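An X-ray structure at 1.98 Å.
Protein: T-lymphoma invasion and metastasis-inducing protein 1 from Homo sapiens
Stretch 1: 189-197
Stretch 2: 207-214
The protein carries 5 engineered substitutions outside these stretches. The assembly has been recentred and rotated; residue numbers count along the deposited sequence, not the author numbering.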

# COMPACT_ATOMS: atom_id res chain seq x y z
N GLN A 189 -10.14 3.28 5.06
CA GLN A 189 -9.50 2.35 6.00
C GLN A 189 -8.11 1.99 5.52
O GLN A 189 -7.22 1.75 6.32
CB GLN A 189 -10.33 1.08 6.17
CG GLN A 189 -11.65 1.28 6.89
CD GLN A 189 -11.47 1.53 8.37
OE1 GLN A 189 -10.36 1.57 8.88
NE2 GLN A 189 -12.58 1.70 9.06
N MET A 190 -7.96 1.92 4.20
CA MET A 190 -6.68 1.67 3.59
C MET A 190 -5.75 2.87 3.85
O MET A 190 -4.58 2.69 4.19
CB MET A 190 -6.85 1.42 2.09
CG MET A 190 -5.59 1.03 1.36
SD MET A 190 -4.86 -0.51 1.97
CE MET A 190 -6.18 -1.68 1.61
N ASP A 191 -6.27 4.08 3.69
CA ASP A 191 -5.47 5.29 3.90
C ASP A 191 -5.06 5.42 5.36
O ASP A 191 -3.94 5.80 5.68
CB ASP A 191 -6.23 6.54 3.44
CG ASP A 191 -6.26 6.68 1.93
OD1 ASP A 191 -5.35 6.19 1.25
OD2 ASP A 191 -7.21 7.29 1.42
N LEU A 192 -5.99 5.08 6.25
CA LEU A 192 -5.75 5.15 7.69
C LEU A 192 -4.67 4.16 8.12
O LEU A 192 -3.82 4.48 8.94
CB LEU A 192 -7.06 4.86 8.43
CG LEU A 192 -7.01 4.84 9.96
CD1 LEU A 192 -6.45 6.13 10.50
CD2 LEU A 192 -8.40 4.58 10.51
N PHE A 193 -4.73 2.95 7.57
CA PHE A 193 -3.74 1.91 7.85
C PHE A 193 -2.37 2.39 7.37
O PHE A 193 -1.36 2.22 8.05
CB PHE A 193 -4.15 0.61 7.16
CG PHE A 193 -3.18 -0.53 7.33
CD1 PHE A 193 -2.17 -0.73 6.41
CD2 PHE A 193 -3.31 -1.42 8.37
CE1 PHE A 193 -1.28 -1.78 6.55
CE2 PHE A 193 -2.44 -2.48 8.52
CZ PHE A 193 -1.42 -2.66 7.60
N ARG A 194 -2.37 3.01 6.20
CA ARG A 194 -1.15 3.49 5.58
C ARG A 194 -0.50 4.59 6.41
O ARG A 194 0.71 4.56 6.66
CB ARG A 194 -1.44 3.99 4.17
CG ARG A 194 -0.21 4.46 3.42
CD ARG A 194 -0.44 4.46 1.92
NE ARG A 194 -1.53 5.34 1.51
CZ ARG A 194 -1.43 6.66 1.39
NH1 ARG A 194 -0.30 7.28 1.68
NH2 ARG A 194 -2.48 7.38 1.00
N PHE A 195 -1.29 5.56 6.87
CA PHE A 195 -0.75 6.64 7.67
C PHE A 195 -0.28 6.10 9.01
O PHE A 195 0.69 6.60 9.57
CB PHE A 195 -1.77 7.76 7.86
CG PHE A 195 -1.92 8.65 6.66
CD1 PHE A 195 -0.88 9.48 6.28
CD2 PHE A 195 -3.08 8.66 5.91
CE1 PHE A 195 -0.99 10.30 5.17
CE2 PHE A 195 -3.19 9.49 4.80
CZ PHE A 195 -2.15 10.30 4.43
N ARG A 196 -0.96 5.08 9.52
CA ARG A 196 -0.54 4.46 10.77
C ARG A 196 0.77 3.70 10.59
O ARG A 196 1.55 3.56 11.53
CB ARG A 196 -1.62 3.54 11.30
CG ARG A 196 -2.72 4.28 12.02
CD ARG A 196 -3.83 3.35 12.48
NE ARG A 196 -4.83 4.08 13.24
CZ ARG A 196 -6.10 3.72 13.37
NH1 ARG A 196 -6.55 2.63 12.77
NH2 ARG A 196 -6.93 4.46 14.10
N CYS A 197 1.02 3.21 9.39
CA CYS A 197 2.29 2.58 9.09
C CYS A 197 3.39 3.62 9.11
O CYS A 197 4.47 3.40 9.67
CB CYS A 197 2.25 1.88 7.73
SG CYS A 197 1.42 0.29 7.73
N LEU A 207 3.66 -1.85 13.77
CA LEU A 207 2.77 -1.51 12.67
C LEU A 207 1.33 -1.94 12.99
O LEU A 207 1.12 -2.82 13.81
CB LEU A 207 3.23 -2.20 11.38
CG LEU A 207 4.52 -1.73 10.71
CD1 LEU A 207 4.71 -2.48 9.41
CD2 LEU A 207 4.55 -0.23 10.48
N PRO A 208 0.34 -1.30 12.34
CA PRO A 208 -1.07 -1.64 12.57
C PRO A 208 -1.38 -3.07 12.15
O PRO A 208 -0.72 -3.59 11.26
CB PRO A 208 -1.83 -0.63 11.71
CG PRO A 208 -0.85 -0.19 10.69
CD PRO A 208 0.48 -0.21 11.36
N ASN A 209 -2.39 -3.67 12.76
CA ASN A 209 -2.72 -5.08 12.55
C ASN A 209 -3.26 -5.36 11.14
O ASN A 209 -4.27 -4.80 10.75
CB ASN A 209 -3.74 -5.53 13.60
CG ASN A 209 -4.00 -7.02 13.57
OD1 ASN A 209 -4.51 -7.55 12.58
ND2 ASN A 209 -3.64 -7.71 14.64
N PRO A 210 -2.59 -6.25 10.37
CA PRO A 210 -3.06 -6.51 9.00
C PRO A 210 -4.42 -7.21 8.94
O PRO A 210 -5.21 -6.93 8.04
CB PRO A 210 -1.97 -7.43 8.42
CG PRO A 210 -0.84 -7.41 9.38
CD PRO A 210 -1.41 -7.07 10.71
N LYS A 211 -4.67 -8.14 9.86
CA LYS A 211 -5.94 -8.87 9.87
C LYS A 211 -7.14 -7.95 10.07
O LYS A 211 -8.20 -8.17 9.49
CB LYS A 211 -5.93 -9.96 10.95
CG LYS A 211 -5.12 -11.19 10.58
CD LYS A 211 -5.75 -11.89 9.38
CE LYS A 211 -5.64 -13.40 9.45
NZ LYS A 211 -4.24 -13.91 9.43
N ARG A 212 -6.97 -6.91 10.89
CA ARG A 212 -8.04 -5.94 11.09
C ARG A 212 -8.39 -5.21 9.80
O ARG A 212 -9.55 -4.92 9.55
CB ARG A 212 -7.67 -4.92 12.15
CG ARG A 212 -7.90 -5.37 13.57
CD ARG A 212 -7.76 -4.19 14.51
NE ARG A 212 -7.83 -4.58 15.92
CZ ARG A 212 -8.97 -4.70 16.59
NH1 ARG A 212 -10.14 -4.47 16.00
NH2 ARG A 212 -8.95 -5.06 17.87
N LEU A 213 -7.38 -4.91 8.99
CA LEU A 213 -7.63 -4.19 7.75
C LEU A 213 -8.39 -5.07 6.77
O LEU A 213 -9.34 -4.62 6.12
CB LEU A 213 -6.34 -3.71 7.09
CG LEU A 213 -6.50 -3.02 5.73
CD1 LEU A 213 -7.31 -1.73 5.85
CD2 LEU A 213 -5.15 -2.73 5.11
N LEU A 214 -7.97 -6.32 6.64
CA LEU A 214 -8.57 -7.21 5.66
C LEU A 214 -10.06 -7.43 5.89
O LEU A 214 -10.81 -7.68 4.95
CB LEU A 214 -7.85 -8.56 5.63
CG LEU A 214 -6.60 -8.55 4.77
CD1 LEU A 214 -5.77 -9.79 5.04
CD2 LEU A 214 -6.98 -8.47 3.29

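Residues 189-197 lie within a longer helix, in which i to i+4 backbone bonds such as Phe193 N to Gln189 O (3.0 Å) and Cys197 N to Phe193 O (2.9 Å) occupy the main-chain groups. The second stretch runs as loop from Leu207 to Asn209 and turns helical at Pro210. The two helix axes are nearly antiparallel, at 165°, and approach to 10.6 Å. The CA separations show that the chains converge toward the loop: 7.0 Å for Gln189 CA to Leu213 CA, but 5.5 Å for Cys197 CA to Leu207 CA.

No hydrogen bond crosses between the stretches; the 452 Å² buried, summed over both sides, is packed mainly by apolar groups. Phe193 is central. With chi1 at 177° (t), its ring enters between Pro208 and Leu213. Pro208 CG lies 3.8 Å from the centroid of the Phe193 ring, 24° off the normal, and Leu213 CD2 lies 3.9 Å from that centroid over the opposite face, 18° off. Both are CH-pi contacts, so the flat ring is used on its two sides. Near its plane, the edge meets a carbonyl, with Phe193 CE2 3.7 Å from Asn209 O.

Leu213, which has the largest covered area (107 Å²), suits its place because its two methyls diverge: CD2 also meets Met190 CE at 3.8 Å, while CD1 reaches Gln189 O at 3.5 Å. The compact Pro208 ring fits where the backbones are close, its CG also lying 3.8 Å from Cys197 SG and 3.9 Å from Arg196 CB. Arg196 contributes this aliphatic base while its end leads away. Leu207 CD2 completes the packing, 4.2 Å from Cys197 CB.

Asn209 points away from the first helix and instead caps its own: Arg212 N donates to Asn209 OD1 at 3.1 Å (151°), satisfying an amide at the helix start.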